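Local structure of DNA repair protein RAD14 (5A3D) at residues 26-29 with 30-34; 39-42 with 43-46; 51-54 with 55-59. The protein binds damaged, kinked DNA through this zinc-containing domain and is required for the incision step of nucleotide excision repair. All coordinates share one frame; numbering follows the deposited sequence.

Contact 1: residues 26-29 with 30-34; sequences CKQC and SKEHP. With ZN (zinc ion), chain F.
Gln28 and Glu32, one helical turn apart, join by their side chains: Gln28 NE2 donates to Glu32 OE2 at 3.0 Å. The acceptor lies close to the plane of the amide, but NE2 stands above the carboxylate plane, and the two flat groups are turned 64° against each other. Gln28 gets there on an extended chain.

Side chain meets backbone at Ser30. A chi1 of 73° sets OG between the backbone N and the carbonyl carbon, turned back over the preceding turn, where it donates to Lys27 O at 2.7 Å. Lys31 N reaches the same Lys27 O at 3.1 Å, from the same face of the carbonyl plane, so two donors grip one oxygen. With an alanine here, OG is gone and Lys27 O would probably lose the shorter of these two bonds.

Metal bonds tie down the first turn: Cys26 SG and Cys29 SG each sit 2.3 Å from the zinc ion, and Cys4 and Cys7 complete its tetrahedral site. Cys26 is also the N-cap, its SG accepting from Cys29 N at 3.5 Å and 165°, which probably tempers the charge on the sulfur.

At the far end, His33 leaves helical geometry and brings its ring edge to Cys29 O, while its ND1 bonds to Glu35. His33 is the single residue between helix 27-32 and helix 34-37, where Pro34 O makes a weak bond to Arg83 of helix 83-94.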
loop_
_atom_site.group_PDB
_atom_site.type_symbol
_atom_site.label_atom_id
_atom_site.label_comp_id
_atom_site.label_asym_id
_atom_site.label_seq_id
_atom_site.Cartn_x
_atom_site.Cartn_y
_atom_site.Cartn_z
ATOM N N CYS B 26 11.415 34.781 -9.526
ATOM C CA CYS B 26 10.907 35.724 -8.540
ATOM C C CYS B 26 9.416 35.484 -8.285
ATOM O O CYS B 26 8.695 34.870 -9.105
ATOM C CB CYS B 26 11.164 37.203 -8.968
ATOM S SG CYS B 26 10.202 37.815 -10.285
ATOM N N LYS B 27 8.919 36.044 -7.219
ATOM C CA LYS B 27 7.554 35.803 -6.807
ATOM C C LYS B 27 6.568 36.407 -7.871
ATOM O O LYS B 27 5.549 35.832 -8.196
ATOM C CB LYS B 27 7.293 36.367 -5.401
ATOM C CG LYS B 27 5.863 36.029 -4.997
ATOM C CD LYS B 27 5.528 35.531 -3.594
ATOM C CE LYS B 27 6.339 35.993 -2.377
ATOM N NZ LYS B 27 5.575 35.643 -1.105
ATOM N N GLN B 28 6.904 37.570 -8.391
ATOM C CA GLN B 28 6.014 38.235 -9.333
ATOM C C GLN B 28 5.814 37.354 -10.606
ATOM O O GLN B 28 4.700 37.134 -11.084
ATOM C CB GLN B 28 6.477 39.639 -9.642
ATOM C CG GLN B 28 5.678 40.367 -10.797
ATOM C CD GLN B 28 5.950 41.855 -10.893
ATOM O OE1 GLN B 28 6.789 42.405 -10.228
ATOM N NE2 GLN B 28 5.239 42.514 -11.787
ATOM N N CYS B 29 6.932 36.901 -11.143
ATOM C CA CYS B 29 6.973 36.058 -12.303
ATOM C C CYS B 29 6.288 34.736 -12.044
ATOM O O CYS B 29 5.568 34.290 -12.910
ATOM C CB CYS B 29 8.394 35.833 -12.820
ATOM S SG CYS B 29 9.080 37.267 -13.639
ATOM N N SER B 30 6.463 34.158 -10.857
ATOM C CA SER B 30 5.719 32.961 -10.553
ATOM C C SER B 30 4.176 33.234 -10.625
ATOM O O SER B 30 3.456 32.360 -11.104
ATOM C CB SER B 30 6.030 32.376 -9.214
ATOM O OG SER B 30 5.509 33.101 -8.133
ATOM N N LYS B 31 3.678 34.369 -10.138
ATOM C CA LYS B 31 2.242 34.652 -10.250
ATOM C C LYS B 31 1.818 34.961 -11.684
ATOM O O LYS B 31 0.630 34.755 -12.046
ATOM C CB LYS B 31 1.724 35.748 -9.308
ATOM C CG LYS B 31 2.031 35.558 -7.842
ATOM C CD LYS B 31 2.040 34.123 -7.356
ATOM C CE LYS B 31 1.701 33.911 -5.870
ATOM N NZ LYS B 31 0.853 32.673 -5.741
ATOM N N GLU B 32 2.740 35.485 -12.495
ATOM C CA GLU B 32 2.418 35.803 -13.887
ATOM C C GLU B 32 2.422 34.560 -14.810
ATOM O O GLU B 32 1.838 34.579 -15.920
ATOM C CB GLU B 32 3.388 36.886 -14.403
ATOM C CG GLU B 32 3.178 38.232 -13.671
ATOM C CD GLU B 32 4.252 39.319 -13.928
ATOM O OE1 GLU B 32 5.444 38.977 -14.305
ATOM O OE2 GLU B 32 3.912 40.529 -13.667
ATOM N N HIS B 33 3.000 33.457 -14.328
ATOM C CA HIS B 33 3.235 32.273 -15.115
ATOM C C HIS B 33 2.831 30.978 -14.369
ATOM O O HIS B 33 3.653 30.074 -14.127
ATOM C CB HIS B 33 4.677 32.254 -15.542
ATOM C CG HIS B 33 4.994 33.362 -16.457
ATOM N ND1 HIS B 33 4.462 33.434 -17.737
ATOM C CD2 HIS B 33 5.735 34.478 -16.284
ATOM C CE1 HIS B 33 4.878 34.546 -18.313
ATOM N NE2 HIS B 33 5.638 35.201 -17.445
ATOM N N PRO B 34 1.564 30.929 -13.929
ATOM C CA PRO B 34 1.019 29.771 -13.218
ATOM C C PRO B 34 1.035 28.488 -14.013
ATOM O O PRO B 34 1.171 27.403 -13.427
ATOM C CB PRO B 34 -0.432 30.205 -12.916
ATOM C CG PRO B 34 -0.792 31.098 -14.026
ATOM C CD PRO B 34 0.519 31.939 -14.132
HETATM ZN ZN ZN F . 11.024 37.526 -12.428
#

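Contact 2: residues 39-42 with 43-46. With nucleotides of chain D.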
loop_
_atom_site.group_PDB
_atom_site.type_symbol
_atom_site.label_atom_id
_atom_site.label_comp_id
_atom_site.label_asym_id
_atom_site.label_seq_id
_atom_site.Cartn_x
_atom_site.Cartn_y
_atom_site.Cartn_z
ATOM N N LEU B 39 1.483 25.887 -7.584
ATOM C CA LEU B 39 1.678 24.722 -6.699
ATOM C C LEU B 39 0.360 23.956 -6.671
ATOM O O LEU B 39 -0.731 24.541 -6.716
ATOM C CB LEU B 39 2.142 25.125 -5.363
ATOM C CG LEU B 39 3.425 25.949 -5.251
ATOM C CD1 LEU B 39 3.750 26.208 -3.779
ATOM C CD2 LEU B 39 4.601 25.259 -5.972
ATOM N N LEU B 40 0.493 22.634 -6.772
ATOM C CA LEU B 40 -0.639 21.733 -6.928
ATOM C C LEU B 40 -0.584 20.790 -5.749
ATOM O O LEU B 40 0.475 20.273 -5.369
ATOM C CB LEU B 40 -0.455 20.893 -8.178
ATOM C CG LEU B 40 -0.369 21.644 -9.512
ATOM C CD1 LEU B 40 -0.179 20.629 -10.629
ATOM C CD2 LEU B 40 -1.649 22.382 -9.653
ATOM N N THR B 41 -1.726 20.523 -5.178
ATOM C CA THR B 41 -1.769 19.504 -4.150
ATOM C C THR B 41 -1.548 18.141 -4.748
ATOM O O THR B 41 -1.689 17.875 -5.937
ATOM C CB THR B 41 -3.108 19.538 -3.402
ATOM O OG1 THR B 41 -4.108 19.085 -4.314
ATOM C CG2 THR B 41 -3.444 20.897 -2.882
ATOM N N LYS B 42 -1.279 17.202 -3.859
ATOM C CA LYS B 42 -1.215 15.837 -4.200
ATOM C C LYS B 42 -2.515 15.336 -4.890
ATOM O O LYS B 42 -2.439 14.760 -5.950
ATOM C CB LYS B 42 -0.816 15.005 -3.021
ATOM C CG LYS B 42 -0.350 13.595 -3.504
ATOM C CD LYS B 42 -0.076 12.756 -2.362
ATOM C CE LYS B 42 0.719 11.570 -2.788
ATOM N NZ LYS B 42 0.880 10.785 -1.599
ATOM N N THR B 43 -3.679 15.725 -4.390
ATOM C CA THR B 43 -4.931 15.317 -4.970
ATOM C C THR B 43 -5.088 15.909 -6.389
ATOM O O THR B 43 -5.550 15.178 -7.267
ATOM C CB THR B 43 -6.077 15.735 -4.035
ATOM O OG1 THR B 43 -5.839 15.005 -2.805
ATOM C CG2 THR B 43 -7.495 15.337 -4.594
ATOM N N GLU B 44 -4.680 17.161 -6.556
ATOM C CA GLU B 44 -4.742 17.862 -7.870
ATOM C C GLU B 44 -3.828 17.168 -8.863
ATOM O O GLU B 44 -4.232 17.083 -10.029
ATOM C CB GLU B 44 -4.345 19.358 -7.810
ATOM C CG GLU B 44 -5.364 20.196 -7.097
ATOM C CD GLU B 44 -4.953 21.701 -6.969
ATOM O OE1 GLU B 44 -4.005 22.008 -6.298
ATOM O OE2 GLU B 44 -5.621 22.550 -7.560
ATOM N N CYS B 45 -2.647 16.782 -8.440
ATOM C CA CYS B 45 -1.752 15.948 -9.279
ATOM C C CYS B 45 -2.413 14.649 -9.735
ATOM O O CYS B 45 -2.234 14.232 -10.900
ATOM C CB CYS B 45 -0.430 15.696 -8.681
ATOM S SG CYS B 45 0.508 17.232 -8.393
ATOM N N LYS B 46 -3.170 13.995 -8.864
ATOM C CA LYS B 46 -3.828 12.746 -9.292
ATOM C C LYS B 46 -4.967 13.015 -10.281
ATOM O O LYS B 46 -5.031 12.402 -11.354
ATOM C CB LYS B 46 -4.331 11.970 -8.106
ATOM C CG LYS B 46 -3.223 11.513 -7.157
ATOM C CD LYS B 46 -3.840 11.045 -5.809
ATOM C CE LYS B 46 -3.169 9.752 -5.386
ATOM N NZ LYS B 46 -3.731 8.888 -4.268
ATOM P P DG D 3 -3.263 16.862 -0.498
ATOM O OP1 DG D 3 -1.807 17.196 -0.565
ATOM O OP2 DG D 3 -4.005 16.588 -1.712
ATOM O "O5'" DG D 3 -3.438 15.620 0.490
ATOM C "C5'" DG D 3 -2.881 15.663 1.801
ATOM C "C4'" DG D 3 -2.841 14.263 2.378
ATOM O "O4'" DG D 3 -4.172 13.828 2.750
ATOM C "C3'" DG D 3 -2.294 13.178 1.462
ATOM O "O3'" DG D 3 -1.587 12.428 2.441
ATOM C "C2'" DG D 3 -3.554 12.560 0.867
ATOM C "C1'" DG D 3 -4.569 12.698 1.997
ATOM N N9 DG D 3 -5.974 12.883 1.636
ATOM C C8 DG D 3 -6.496 13.675 0.644
ATOM N N7 DG D 3 -7.800 13.688 0.632
ATOM C C5 DG D 3 -8.159 12.824 1.656
ATOM C C6 DG D 3 -9.431 12.443 2.123
ATOM O O6 DG D 3 -10.535 12.769 1.688
ATOM N N1 DG D 3 -9.339 11.536 3.175
ATOM C C2 DG D 3 -8.167 11.102 3.743
ATOM N N2 DG D 3 -8.283 10.267 4.787
ATOM N N3 DG D 3 -6.974 11.494 3.349
ATOM C C4 DG D 3 -7.043 12.352 2.312
ATOM P P DA D 4 -0.671 11.190 1.996
ATOM O OP1 DA D 4 0.564 11.246 2.764
ATOM O OP2 DA D 4 -0.669 11.132 0.557
ATOM O "O5'" DA D 4 -1.451 9.937 2.587
ATOM C "C5'" DA D 4 -1.655 9.941 4.007
ATOM C "C4'" DA D 4 -2.272 8.651 4.490
ATOM O "O4'" DA D 4 -3.677 8.651 4.179
ATOM C "C3'" DA D 4 -1.709 7.369 3.884
ATOM O "O3'" DA D 4 -1.728 6.381 4.914
ATOM C "C2'" DA D 4 -2.669 7.092 2.737
ATOM C "C1'" DA D 4 -3.994 7.583 3.293
ATOM N N9 DA D 4 -4.942 8.123 2.331
ATOM C C8 DA D 4 -4.665 8.937 1.263
ATOM N N7 DA D 4 -5.730 9.372 0.639
ATOM C C5 DA D 4 -6.781 8.839 1.368
ATOM C C6 DA D 4 -8.169 8.916 1.207
ATOM N N6 DA D 4 -8.752 9.608 0.230
ATOM N N1 DA D 4 -8.944 8.224 2.072
ATOM C C2 DA D 4 -8.349 7.517 3.044
ATOM N N3 DA D 4 -7.051 7.389 3.316
ATOM C C4 DA D 4 -6.312 8.089 2.431
#
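The carboxylate of Glu44 is met on three sides by Leu40 and Thr41. Leu40 CD2 lies over one face, 4.1 Å from Glu44 OE1; Thr41 CG2 comes from the opposite side, 3.6 Å from the same OE1. Thr41 N donates to Glu44 OE1 at 2.9 Å and 169°, using the anti lone pair, the one pointing away from OE2. This bond fixes the rotation of a group carried on an extended chain.

The return bond runs from Glu44 N to Thr41 OG1, 3.0 Å long. With chi1 at 69°, OG1 sits between the backbone N and carbonyl carbon of Thr41 and faces the amide of Glu44 in the first turn of the helix. The reciprocal pair is a capping box, and it turns edge strand 39-41, paired with Phe81 through Leu40, straight into helix 42-49.

The N-terminal end of the helix faces DNA. Two donors of one residue hold a single phosphate oxygen of DG3 of chain D: Thr43 OG1 stands 2.7 Å from OP2, and Thr43 N is 2.8 Å from that OP2. Lys42 N adds a weak bond to OP1. The extended Lys42 chain carries NZ on to OP2 of DA4 of chain D, at 2.7 Å, while Asn57 accepts from the same ammonium. On the inner side, Cys45 SG packs 3.8 Å from Leu40 CB and also touches Phe81 of strand 78-82 and Val86 of helix 83-94.

Contact 3: residues 51-54 with 55-59; sequences LTDP and ELNDE. With nucleotides of chain C.
Glu55 reaches back along the chain to Thr52, three residues earlier, on an extended side chain. Its OE1 accepts from Thr52 N at 2.9 Å; the bond is straight at the hydrogen (168°), yet the donor stands well above the carboxylate plane, 47° out of it. OE1 has a second partner in Lys93 of helix 83-94, whose salt bridge adds a positive charge to the amide's grip. Leu51 packs against the same oxygen, its CB 3.6 Å from Glu55 OE1. In return Glu55 N points to Thr52 OG1, a weak bond of 3.3 Å; chi1 of Thr52 (67°) holds that hydroxyl between its own backbone N and carbonyl carbon, over the helix start.

Leu56 follows on the buried side. Its N donates to Thr52 O at 3.0 Å, while its side chain crosses that of Leu51 at about a right angle, CD1 of Leu56 lying 3.9 Å from CD1 of Leu51. Phe62 touches both leucines, and Cys45 and Lys46 of helix 42-49 also pack on Leu56.

Asn57 N donates to Asp53 O at 2.8 Å. Its side chain folds back beside that carbonyl, and its OD1 accepts from Lys42 NZ.

Asp58 closes the turn through its backbone N, bonded to Glu55 O, and its OD1 accepts from Asp60 N.

Pro54, in the first turn, brings CG to 3.2 Å from OP1 of DA6 of chain C, beside the DNA backbone. The reciprocal Thr52-Glu55 pairing is a capping box, with threonine at the N-cap and glutamate three residues on; here it starts the short helix 53-56, which meets the DNA at its N-terminal end.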
loop_
_atom_site.group_PDB
_atom_site.type_symbol
_atom_site.label_atom_id
_atom_site.label_comp_id
_atom_site.label_asym_id
_atom_site.label_seq_id
_atom_site.Cartn_x
_atom_site.Cartn_y
_atom_site.Cartn_z
ATOM N N LEU B 51 -1.471 11.007 -12.147
ATOM C CA LEU B 51 -0.241 10.445 -11.565
ATOM C C LEU B 51 -0.675 9.615 -10.410
ATOM O O LEU B 51 -1.676 9.932 -9.782
ATOM C CB LEU B 51 0.809 11.535 -11.134
ATOM C CG LEU B 51 1.220 12.423 -12.339
ATOM C CD1 LEU B 51 2.344 13.367 -11.900
ATOM C CD2 LEU B 51 1.609 11.688 -13.612
ATOM N N THR B 52 0.098 8.581 -10.094
ATOM C CA THR B 52 -0.254 7.671 -8.942
ATOM C C THR B 52 0.453 7.945 -7.677
ATOM O O THR B 52 1.430 8.690 -7.645
ATOM C CB THR B 52 0.107 6.227 -9.298
ATOM O OG1 THR B 52 1.525 6.125 -9.389
ATOM C CG2 THR B 52 -0.480 5.886 -10.587
ATOM N N ASP B 53 -0.004 7.315 -6.603
ATOM C CA ASP B 53 0.727 7.422 -5.351
ATOM C C ASP B 53 2.167 7.026 -5.439
ATOM O O ASP B 53 2.977 7.792 -4.927
ATOM C CB ASP B 53 0.053 6.723 -4.136
ATOM C CG ASP B 53 -1.073 7.481 -3.596
ATOM O OD1 ASP B 53 -1.015 8.710 -3.533
ATOM O OD2 ASP B 53 -2.076 6.821 -3.213
ATOM N N PRO B 54 2.516 5.881 -6.083
ATOM C CA PRO B 54 3.938 5.527 -6.157
ATOM C C PRO B 54 4.815 6.561 -6.857
ATOM O O PRO B 54 5.911 6.843 -6.409
ATOM C CB PRO B 54 3.937 4.188 -6.869
ATOM C CG PRO B 54 2.617 3.618 -6.489
ATOM C CD PRO B 54 1.663 4.750 -6.485
ATOM N N GLU B 55 4.296 7.210 -7.886
ATOM C CA GLU B 55 5.021 8.295 -8.540
ATOM C C GLU B 55 5.202 9.531 -7.656
ATOM O O GLU B 55 6.319 10.070 -7.448
ATOM C CB GLU B 55 4.327 8.645 -9.866
ATOM C CG GLU B 55 4.383 7.495 -10.883
ATOM C CD GLU B 55 3.265 7.505 -11.932
ATOM O OE1 GLU B 55 2.357 8.334 -11.872
ATOM O OE2 GLU B 55 3.237 6.620 -12.823
ATOM N N LEU B 56 4.101 9.971 -7.101
ATOM C CA LEU B 56 4.125 11.248 -6.351
ATOM C C LEU B 56 4.837 11.054 -5.050
ATOM O O LEU B 56 5.314 12.024 -4.495
ATOM C CB LEU B 56 2.713 11.707 -6.078
ATOM C CG LEU B 56 1.860 12.502 -7.013
ATOM C CD1 LEU B 56 2.557 13.359 -8.046
ATOM C CD2 LEU B 56 0.436 12.100 -7.304
ATOM N N ASN B 57 4.914 9.804 -4.563
ATOM C CA ASN B 57 5.546 9.515 -3.293
ATOM C C ASN B 57 7.067 9.355 -3.498
ATOM O O ASN B 57 7.792 9.249 -2.517
ATOM C CB ASN B 57 5.020 8.251 -2.634
ATOM C CG ASN B 57 3.608 8.439 -1.997
ATOM O OD1 ASN B 57 3.243 9.554 -1.661
ATOM N ND2 ASN B 57 2.843 7.336 -1.807
ATOM N N ASP B 58 7.519 9.296 -4.741
ATOM C CA ASP B 58 8.928 9.036 -5.032
ATOM C C ASP B 58 9.681 10.376 -4.843
ATOM O O ASP B 58 9.597 11.270 -5.620
ATOM C CB ASP B 58 9.067 8.501 -6.432
ATOM C CG ASP B 58 10.489 8.064 -6.790
ATOM O OD1 ASP B 58 11.490 8.430 -6.124
ATOM O OD2 ASP B 58 10.567 7.311 -7.771
ATOM N N GLU B 59 10.335 10.521 -3.729
ATOM C CA GLU B 59 11.206 11.726 -3.477
ATOM C C GLU B 59 12.364 11.950 -4.413
ATOM O O GLU B 59 12.880 13.036 -4.465
ATOM C CB GLU B 59 11.792 11.689 -2.089
ATOM C CG GLU B 59 10.922 12.399 -1.063
ATOM C CD GLU B 59 11.222 11.882 0.313
ATOM O OE1 GLU B 59 11.305 10.606 0.404
ATOM O OE2 GLU B 59 11.453 12.734 1.243
ATOM P P DA C 6 2.984 -0.066 -5.854
ATOM O OP1 DA C 6 4.029 0.900 -5.472
ATOM O OP2 DA C 6 1.709 -0.067 -5.065
ATOM O "O5'" DA C 6 2.579 0.066 -7.386
ATOM C "C5'" DA C 6 3.579 -0.210 -8.390
ATOM C "C4'" DA C 6 2.993 -0.797 -9.659
ATOM O "O4'" DA C 6 2.401 -2.096 -9.401
ATOM C "C3'" DA C 6 1.911 0.034 -10.363
ATOM O "O3'" DA C 6 2.094 -0.003 -11.802
ATOM C "C2'" DA C 6 0.623 -0.637 -9.917
ATOM C "C1'" DA C 6 1.028 -2.099 -9.770
ATOM N N9 DA C 6 0.298 -2.834 -8.738
ATOM C C8 DA C 6 0.274 -2.543 -7.397
ATOM N N7 DA C 6 -0.420 -3.396 -6.683
ATOM C C5 DA C 6 -0.886 -4.312 -7.616
ATOM C C6 DA C 6 -1.689 -5.462 -7.492
ATOM N N6 DA C 6 -2.199 -5.888 -6.334
ATOM N N1 DA C 6 -1.980 -6.147 -8.619
ATOM C C2 DA C 6 -1.457 -5.725 -9.778
ATOM N N3 DA C 6 -0.691 -4.660 -10.021
ATOM C C4 DA C 6 -0.441 -3.986 -8.885
#

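How the contacts relate
Contacts 2 and 3 touch, their centres 11 Å apart, and both reach DNA. Lys42 NZ lies 2.7 Å from Asn57 OD1, and Lys46 NZ makes a 2.8 Å salt bridge to Asp53 OD1, so both lysines of 39-46 are tied to polar side chains of 51-59. Both use a Thr-Glu capping box, but contact 2 binds phosphates of chain D, while Pro54 of contact 3 lies against a phosphate of chain C. Contact 1, whose cap is a zinc-bound cysteine, stands apart: its centre is about 19 Å from contact 2 and 26 Å from contact 3, and its nearest atom is about 7 Å from the DNA.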